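Local coordinates for putative exported protein (Bacteroides fragilis NCTC 9343, PDB 3IEE) that is of unknown function but is an all-helical, probably exported lipoprotein with a DUF3829-like C-terminal domain, at residues R176-T181 and A205-Q210; I241-K246 and D259-A264. One frame throughout, in Å; residues are numbered along the deposited sequence. Where two conformers were deposited one is given.

Overall arrangement
Both contacts join antiparallel helices in the DUF3829-like C-terminal region. Contact 1 pairs helix 169-189 with helix 197-215. Contact 2 pairs helix 224-247 with helix 255-268, so the two follow in series along the chain. Their centres lie about 14 Å apart. They meet directly where Leu-207 CD2 packs 3.7 Å from Ile-241 CG1. Each is partly buried, with an apolar inner side and a more polar outer side. The chemistry differs at the glutamine each contains. In contact 1 Gln-210 accepts a hydrogen bond from a threonine across the interface. In contact 2 Gln-243 meets alanine and selenomethionine through packing. Contact 1 also buries more surface, 313 against 230 Å².

Contact 1 (R176-T181 and A205-Q210); sequences RKMSST and AELTKQ. With EDO (1,2-ethanediol), chain B; EDO (1,2-ethanediol), chain H.
Gln-210 reaches from helix 197-215 toward helix 169-189 and overlaps Lys-177, Met-178 and Thr-181. The two helices form an antiparallel pair in a helical bundle, successive in the chain. Their local axes come within 9.9 Å. Thr-181 and Gln-210 reach toward each other tip to tip. Thr-181 OG1 donates a short hydrogen bond of 2.6 Å to Gln-210 OE1. The donor lies in the carbonyl plane on a lone pair, with a C=O...donor angle of 112°. In Thr-181 the hydroxyl is anti to the carbonyl carbon (chi1 -48°). The methyl CG2, anti to the backbone N, lies against Leu-207 CB, and the two side chains pass in opposite directions.

Lys-177 crosses the glutamine at about a right angle, and its CE lies 3.7 Å from Gln-210 NE2. On the inner side Met-178, a selenomethionine, runs past Gln-210 in the opposite direction. Its CG sits 3.6 Å from Gln-210 CB and 3.8 Å from Leu-207 CD1. Leu-207 also touches Phe-240, and Met-178 touches Leu-234, so helix 224-247 packs against this apolar side. At the other side Glu-206 makes a salt bridge with Lys-203.

Two ethanediol molecules, probably from the crystallisation liquor, bind helix 169-189. One bridges Ser-180 OG and Ser-180 O through its two hydroxyls. The other sits at Arg-176, whose NE forms a salt bridge with Glu-159. Its O1 lies over one face of the guanidinium, while its O2 takes a bond from Arg-176 NH2 at the guanidinium edge, 2.9 Å long with an N-H...O angle of 167°.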
ATOM      1  N   ARG A 176       8.963   0.394 -12.070  1.00 11.95           N
ATOM      2  CA  ARG A 176       8.421  -0.489 -11.051  1.00 13.89           C
ATOM      3  C   ARG A 176       8.686   0.063  -9.656  1.00 13.05           C
ATOM      4  O   ARG A 176       7.820   0.061  -8.837  1.00 14.69           O
ATOM      5  CB  ARG A 176       8.977  -1.910 -11.210  1.00 12.39           C
ATOM      6  CG  ARG A 176       8.655  -2.544 -12.557  1.00 14.14           C
ATOM      7  CD  ARG A 176       9.404  -3.867 -12.787  1.00 16.37           C
ATOM      8  NE  ARG A 176       8.986  -4.943 -11.837  1.00 15.16           N
ATOM      9  CZ  ARG A 176       8.002  -5.830 -12.037  1.00 20.67           C
ATOM     10  NH1 ARG A 176       7.268  -5.800 -13.117  1.00 16.81           N
ATOM     11  NH2 ARG A 176       7.743  -6.777 -11.135  1.00 21.00           N
ATOM     12  N   LYS A 177       9.858   0.635  -9.446  1.00 14.21           N
ATOM     13  CA  LYS A 177      10.241   1.161  -8.135  1.00 13.29           C
ATOM     14  C   LYS A 177       9.384   2.372  -7.793  1.00 13.31           C
ATOM     15  O   LYS A 177       8.775   2.468  -6.715  1.00 13.66           O
ATOM     16  CB  LYS A 177      11.714   1.533  -8.095  1.00 14.01           C
ATOM     17  CG  LYS A 177      12.157   2.036  -6.739  1.00 13.55           C
ATOM     18  CD  LYS A 177      12.071   0.970  -5.690  1.00 21.01           C
ATOM     19  CE  LYS A 177      12.768   1.393  -4.381  1.00 27.47           C
ATOM     20  NZ  LYS A 177      14.246   1.203  -4.521  1.00 39.85           N
HETATM   21  N   MSE A 178       9.310   3.329  -8.715  1.00 12.81           N
HETATM   22  CA  MSE A 178       8.529   4.536  -8.452  1.00 14.22           C
HETATM   23  C   MSE A 178       7.032   4.289  -8.340  1.00 13.35           C
HETATM   24  O   MSE A 178       6.325   4.938  -7.560  1.00 12.92           O
HETATM   25  CB  MSE A 178       8.825   5.543  -9.523  1.00 12.25           C
HETATM   26  CG  MSE A 178      10.242   6.068  -9.337  1.00 15.78           C
HETATM   27 SE   MSE A 178      10.636   7.645 -10.479  0.75 17.63          SE
HETATM   28  CE  MSE A 178      11.168   6.712 -11.957  1.00 18.95           C
ATOM     29  N   SER A 179       6.532   3.336  -9.098  0.50 14.26           N
ATOM     30  CA  SER A 179       5.107   2.987  -8.979  0.50 13.24           C
ATOM     31  C   SER A 179       4.813   2.451  -7.559  0.50 13.13           C
ATOM     32  O   SER A 179       3.782   2.771  -6.944  0.50 12.33           O
ATOM     33  CB  SER A 179       4.747   1.969 -10.045  0.50 13.76           C
ATOM     34  OG  SER A 179       4.829   2.549 -11.339  0.50 12.48           O
ATOM     35  N   SER A 180       5.716   1.635  -7.026  1.00 14.21           N
ATOM     36  CA  SER A 180       5.570   1.146  -5.627  1.00 14.26           C
ATOM     37  C   SER A 180       5.613   2.298  -4.611  1.00 13.75           C
ATOM     38  O   SER A 180       4.835   2.346  -3.664  1.00 12.57           O
ATOM     39  CB  SER A 180       6.650   0.118  -5.273  1.00 15.48           C
ATOM     40  OG  SER A 180       6.477  -1.058  -6.068  1.00 19.31           O
ATOM     41  N   THR A 181       6.512   3.250  -4.821  1.00 13.48           N
ATOM     42  CA  THR A 181       6.644   4.360  -3.917  1.00 13.14           C
ATOM     43  C   THR A 181       5.384   5.214  -3.963  1.00 10.93           C
ATOM     44  O   THR A 181       4.899   5.668  -2.896  1.00 12.49           O
ATOM     45  CB  THR A 181       7.917   5.229  -4.195  1.00 13.04           C
ATOM     46  OG1 THR A 181       9.086   4.393  -4.346  1.00 13.28           O
ATOM     47  CG2 THR A 181       8.182   6.194  -3.036  1.00 16.03           C
ATOM     48  N   ALA A 205      10.233  12.446  -0.430  1.00 12.54           N
ATOM     49  CA  ALA A 205      11.666  12.667  -0.611  1.00 13.96           C
ATOM     50  C   ALA A 205      12.327  11.439  -1.240  1.00 13.63           C
ATOM     51  O   ALA A 205      13.223  11.573  -2.070  1.00 15.52           O
ATOM     52  CB  ALA A 205      12.330  13.029   0.774  1.00 14.33           C
ATOM     53  N   GLU A 206      11.879  10.230  -0.895  1.00 13.69           N
ATOM     54  CA  GLU A 206      12.393   9.002  -1.553  1.00 15.58           C
ATOM     55  C   GLU A 206      12.016   9.006  -3.018  1.00 13.78           C
ATOM     56  O   GLU A 206      12.846   8.687  -3.895  1.00 14.72           O
ATOM     57  CB  GLU A 206      11.827   7.740  -0.931  1.00 16.61           C
ATOM     58  CG  GLU A 206      12.328   7.453   0.463  1.00 25.83           C
ATOM     59  CD  GLU A 206      11.639   6.243   1.097  1.00 27.01           C
ATOM     60  OE1 GLU A 206      10.959   5.441   0.376  1.00 29.77           O
ATOM     61  OE2 GLU A 206      11.776   6.125   2.348  1.00 38.41           O
ATOM     62  N   LEU A 207      10.753   9.326  -3.280  1.00 13.51           N
ATOM     63  CA  LEU A 207      10.270   9.383  -4.660  1.00 12.19           C
ATOM     64  C   LEU A 207      11.095  10.384  -5.470  1.00 11.83           C
ATOM     65  O   LEU A 207      11.458  10.142  -6.631  1.00 12.29           O
ATOM     66  CB  LEU A 207       8.784   9.676  -4.691  1.00 13.02           C
ATOM     67  CG  LEU A 207       8.130   9.615  -6.093  1.00 12.36           C
ATOM     68  CD1 LEU A 207       8.388   8.316  -6.862  1.00 12.20           C
ATOM     69  CD2 LEU A 207       6.635   9.896  -5.942  1.00 13.93           C
ATOM     70  N   THR A 208      11.359  11.531  -4.860  1.00 10.54           N
ATOM     71  CA  THR A 208      12.180  12.556  -5.520  1.00 12.48           C
ATOM     72  C   THR A 208      13.600  12.043  -5.866  1.00 10.92           C
ATOM     73  O   THR A 208      14.072  12.253  -6.969  1.00 12.03           O
ATOM     74  CB  THR A 208      12.219  13.815  -4.681  1.00 13.23           C
ATOM     75  OG1 THR A 208      10.888  14.354  -4.543  1.00 13.89           O
ATOM     76  CG2 THR A 208      13.151  14.865  -5.319  1.00 15.74           C
ATOM     77  N   LYS A 209      14.258  11.359  -4.910  1.00 13.40           N
ATOM     78  CA  LYS A 209      15.540  10.730  -5.174  1.00 13.97           C
ATOM     79  C   LYS A 209      15.451   9.719  -6.310  1.00 12.29           C
ATOM     80  O   LYS A 209      16.349   9.672  -7.170  1.00 10.82           O
ATOM     81  CB  LYS A 209      16.086  10.031  -3.926  1.00 17.40           C
ATOM     82  CG  LYS A 209      16.551  10.980  -2.865  1.00 25.88           C
ATOM     83  CD  LYS A 209      16.877  10.211  -1.539  1.00 28.67           C
ATOM     84  CE  LYS A 209      16.352  10.952  -0.242  1.00 40.58           C
ATOM     85  NZ  LYS A 209      15.441  10.106   0.695  1.00 35.65           N
ATOM     86  N   GLN A 210      14.380   8.902  -6.331  1.00 10.51           N
ATOM     87  CA  GLN A 210      14.191   7.948  -7.425  1.00 10.06           C
ATOM     88  C   GLN A 210      14.055   8.686  -8.766  1.00 10.89           C
ATOM     89  O   GLN A 210      14.608   8.288  -9.812  1.00 11.08           O
ATOM     90  CB  GLN A 210      12.964   7.043  -7.133  1.00 10.82           C
ATOM     91  CG  GLN A 210      13.238   6.133  -5.931  1.00 11.14           C
ATOM     92  CD  GLN A 210      12.035   5.568  -5.278  1.00 13.15           C
ATOM     93  OE1 GLN A 210      10.910   5.659  -5.775  1.00 14.52           O
ATOM     94  NE2 GLN A 210      12.265   5.010  -4.091  1.00 16.28           N
TER
HETATM   95  C1  EDO B 301       7.798  -4.530  -8.022  1.00 20.67           C
HETATM   96  O1  EDO B 301       7.030  -4.571  -9.216  1.00 24.46           O
HETATM   97  C2  EDO B 301       8.357  -5.910  -7.671  1.00 17.08           C
HETATM   98  O2  EDO B 301       9.185  -6.521  -8.676  1.00 18.38           O
HETATM   99  C1  EDO H 307       2.804  -0.951  -2.573  1.00 36.56           C
HETATM  100  O1  EDO H 307       3.653   0.055  -1.973  1.00 26.90           O
HETATM  101  C2  EDO H 307       3.231  -1.316  -3.998  1.00 36.64           C
HETATM  102  O2  EDO H 307       4.452  -2.105  -4.002  1.00 40.61           O

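Contact 2 (I241-K246 and D259-A264); sequences IKQVKK and DMLTSA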
ATOM      1  N   ILE A 241       4.410  14.279  -7.460  1.00 12.09           N
ATOM      2  CA  ILE A 241       5.184  14.818  -6.344  1.00 12.85           C
ATOM      3  C   ILE A 241       4.687  16.208  -5.970  1.00 13.14           C
ATOM      4  O   ILE A 241       4.478  16.525  -4.785  1.00 14.11           O
ATOM      5  CB  ILE A 241       6.683  14.857  -6.670  1.00 13.31           C
ATOM      6  CG1 ILE A 241       7.291  13.441  -6.787  1.00 13.31           C
ATOM      7  CG2 ILE A 241       7.488  15.769  -5.647  1.00 12.11           C
ATOM      8  CD1 ILE A 241       8.653  13.483  -7.434  1.00 12.43           C
ATOM      9  N   LYS A 242       4.481  17.042  -6.972  1.00 12.93           N
ATOM     10  CA  LYS A 242       4.037  18.421  -6.744  1.00 13.89           C
ATOM     11  C   LYS A 242       2.608  18.451  -6.127  1.00 13.61           C
ATOM     12  O   LYS A 242       2.323  19.274  -5.240  1.00 14.10           O
ATOM     13  CB  LYS A 242       4.148  19.245  -8.024  1.00 17.56           C
ATOM     14  CG  LYS A 242       5.615  19.513  -8.382  1.00 20.85           C
ATOM     15  CD  LYS A 242       5.899  20.493  -9.568  1.00 26.60           C
ATOM     16  CE  LYS A 242       5.624  19.898 -10.937  1.00 33.36           C
ATOM     17  NZ  LYS A 242       6.280  20.654 -12.079  1.00 37.77           N
ATOM     18  N   GLN A 243       1.736  17.577  -6.595  1.00 13.32           N
ATOM     19  CA  GLN A 243       0.373  17.481  -6.046  1.00 15.27           C
ATOM     20  C   GLN A 243       0.420  17.024  -4.576  1.00 12.61           C
ATOM     21  O   GLN A 243      -0.325  17.532  -3.748  1.00 12.28           O
ATOM     22  CB  GLN A 243      -0.465  16.506  -6.864  1.00 16.64           C
ATOM     23  CG  GLN A 243      -0.901  17.008  -8.244  1.00 18.86           C
ATOM     24  CD  GLN A 243      -1.992  16.083  -8.852  1.00 26.58           C
ATOM     25  OE1 GLN A 243      -2.217  14.940  -8.395  1.00 31.09           O
ATOM     26  NE2 GLN A 243      -2.692  16.593  -9.845  1.00 30.50           N
ATOM     27  N   VAL A 244       1.285  16.065  -4.249  1.00 11.85           N
ATOM     28  CA  VAL A 244       1.337  15.559  -2.875  1.00 10.10           C
ATOM     29  C   VAL A 244       1.826  16.698  -1.993  1.00 10.29           C
ATOM     30  O   VAL A 244       1.274  16.912  -0.923  1.00 12.88           O
ATOM     31  CB  VAL A 244       2.234  14.331  -2.684  1.00 13.37           C
ATOM     32  CG1 VAL A 244       2.375  13.974  -1.140  1.00 12.36           C
ATOM     33  CG2 VAL A 244       1.721  13.134  -3.510  1.00 12.86           C
ATOM     34  N   LYS A 245       2.838  17.429  -2.451  1.00 11.33           N
ATOM     35  CA  LYS A 245       3.305  18.595  -1.683  1.00 12.41           C
ATOM     36  C   LYS A 245       2.228  19.648  -1.419  1.00 13.68           C
ATOM     37  O   LYS A 245       2.119  20.171  -0.307  1.00 13.28           O
ATOM     38  CB  LYS A 245       4.511  19.205  -2.375  1.00 13.16           C
ATOM     39  CG  LYS A 245       5.729  18.366  -2.181  1.00 15.45           C
ATOM     40  CD  LYS A 245       6.884  19.043  -2.838  1.00 23.66           C
ATOM     41  CE  LYS A 245       8.119  18.233  -2.729  1.00 27.45           C
ATOM     42  NZ  LYS A 245       9.010  18.697  -3.813  1.00 34.63           N
ATOM     43  N   LYS A 246       1.400  19.931  -2.414  1.00 13.59           N
ATOM     44  CA  LYS A 246       0.286  20.879  -2.267  1.00 14.30           C
ATOM     45  C   LYS A 246      -0.779  20.372  -1.276  1.00 13.04           C
ATOM     46  O   LYS A 246      -1.245  21.116  -0.393  1.00 13.75           O
ATOM     47  CB  LYS A 246      -0.311  21.157  -3.625  1.00 16.56           C
ATOM     48  CG  LYS A 246       0.583  21.980  -4.503  1.00 21.76           C
ATOM     49  CD  LYS A 246       0.750  23.462  -4.106  1.00 29.66           C
ATOM     50  CE  LYS A 246       1.550  24.196  -5.205  1.00 31.01           C
ATOM     51  NZ  LYS A 246       1.721  25.644  -4.944  1.00 37.37           N
ATOM     52  N   ASP A 259      -8.538  11.006  -4.316  1.00 19.16           N
ATOM     53  CA  ASP A 259      -8.921  10.603  -5.646  1.00 18.53           C
ATOM     54  C   ASP A 259      -8.099  11.398  -6.694  1.00 17.39           C
ATOM     55  O   ASP A 259      -7.769  10.874  -7.746  1.00 16.81           O
ATOM     56  CB  ASP A 259     -10.408  10.843  -5.817  1.00 20.32           C
ATOM     57  CG  ASP A 259     -11.258   9.903  -4.948  1.00 20.79           C
ATOM     58  OD1 ASP A 259     -10.740   8.869  -4.398  1.00 22.52           O
ATOM     59  OD2 ASP A 259     -12.452  10.235  -4.821  1.00 20.03           O
HETATM   60  N   MSE A 260      -7.757  12.654  -6.405  0.70 18.14           N
HETATM   61  CA  MSE A 260      -6.895  13.403  -7.318  0.70 15.17           C
HETATM   62  C   MSE A 260      -5.542  12.690  -7.432  0.70 16.86           C
HETATM   63  O   MSE A 260      -5.009  12.479  -8.538  0.70 18.57           O
HETATM   64  CB  MSE A 260      -6.654  14.827  -6.835  0.70 14.42           C
HETATM   65  CG  MSE A 260      -5.858  15.651  -7.788  0.70 17.07           C
HETATM   66 SE   MSE A 260      -5.607  17.447  -7.017  0.53 22.74          SE
HETATM   67  CE  MSE A 260      -4.578  16.970  -5.412  0.70 17.39           C
ATOM     68  N   LEU A 261      -4.989  12.334  -6.274  1.00 16.91           N
ATOM     69  CA  LEU A 261      -3.669  11.692  -6.250  1.00 16.67           C
ATOM     70  C   LEU A 261      -3.712  10.300  -6.915  1.00 15.04           C
ATOM     71  O   LEU A 261      -2.786   9.954  -7.668  1.00 18.44           O
ATOM     72  CB  LEU A 261      -3.148  11.585  -4.825  1.00 14.72           C
ATOM     73  CG  LEU A 261      -2.793  12.918  -4.148  1.00 14.98           C
ATOM     74  CD1 LEU A 261      -2.396  12.722  -2.683  1.00 16.49           C
ATOM     75  CD2 LEU A 261      -1.682  13.672  -4.884  1.00 15.30           C
ATOM     76  N   THR A 262      -4.755   9.509  -6.610  1.00 18.75           N
ATOM     77  CA  THR A 262      -4.808   8.124  -7.108  1.00 19.57           C
ATOM     78  C   THR A 262      -4.981   8.246  -8.597  1.00 18.88           C
ATOM     79  O   THR A 262      -4.367   7.536  -9.370  1.00 20.31           O
ATOM     80  CB  THR A 262      -5.955   7.304  -6.503  1.00 19.63           C
ATOM     81  OG1 THR A 262      -7.192   7.914  -6.840  1.00 27.91           O
ATOM     82  CG2 THR A 262      -5.838   7.163  -4.999  1.00 18.08           C
ATOM     83  N   SER A 263      -5.780   9.218  -9.035  1.00 21.59           N
ATOM     84  CA  SER A 263      -5.931   9.448 -10.470  1.00 23.59           C
ATOM     85  C   SER A 263      -4.634   9.864 -11.174  1.00 23.73           C
ATOM     86  O   SER A 263      -4.384   9.443 -12.315  1.00 23.69           O
ATOM     87  CB  SER A 263      -7.051  10.458 -10.735  1.00 24.34           C
ATOM     88  OG  SER A 263      -8.278   9.915 -10.230  1.00 25.93           O
ATOM     89  N   ALA A 264      -3.812  10.651 -10.487  1.00 23.82           N
ATOM     90  CA  ALA A 264      -2.511  11.081 -11.015  1.00 22.66           C
ATOM     91  C   ALA A 264      -1.604   9.840 -11.170  1.00 21.36           C
ATOM     92  O   ALA A 264      -0.942   9.636 -12.205  1.00 21.86           O
ATOM     93  CB  ALA A 264      -1.893  12.137 -10.117  1.00 22.85           C
TER
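Gln-243 reaches from helix 224-247 onto helix 255-268 and touches three residues there. Its OE1 lies 3.3 Å from Ala-264 CB. The flat amide end also meets Met-260, a selenomethionine deposited in two conformers. In the conformer given, Met-260 CG is 3.8 Å from Gln-243 OE1, and the two side chains cross obliquely. Nearer the backbone, Gln-243 CB packs 3.7 Å from Leu-261 CD2. The same leucine methyl meets Val-244 CG2, also at 3.7 Å, with the two side chains at about a right angle. Leu-261 CD2 therefore touches two successive residues of the facing helix.

Gln-243 CG is anti to the carbonyl carbon (chi1 -73°), and the chain runs extended beyond it to the facing helix. The pair is an antiparallel helical hairpin. The local axes approach to 10.2 Å at 169°, with Gln-243 and Leu-261 nearest in register.

Further out, Ala-264 touches Phe-240 and Met-260 touches Val-247, so helix 224-247 meets both residues beyond Gln-243 as well. Val-244 touches Ile-200 and Val-204 of helix 197-215. Both Val-244 and Leu-261 reach helix 169-189, at Ile-185 and Leu-186 respectively. The hairpin thus packs its apolar side against the other two helices of the C-terminal region.

Between the two segments, then, the glutamine amide serves as a packing surface, and the join rests on van der Waals contact and apolar burial.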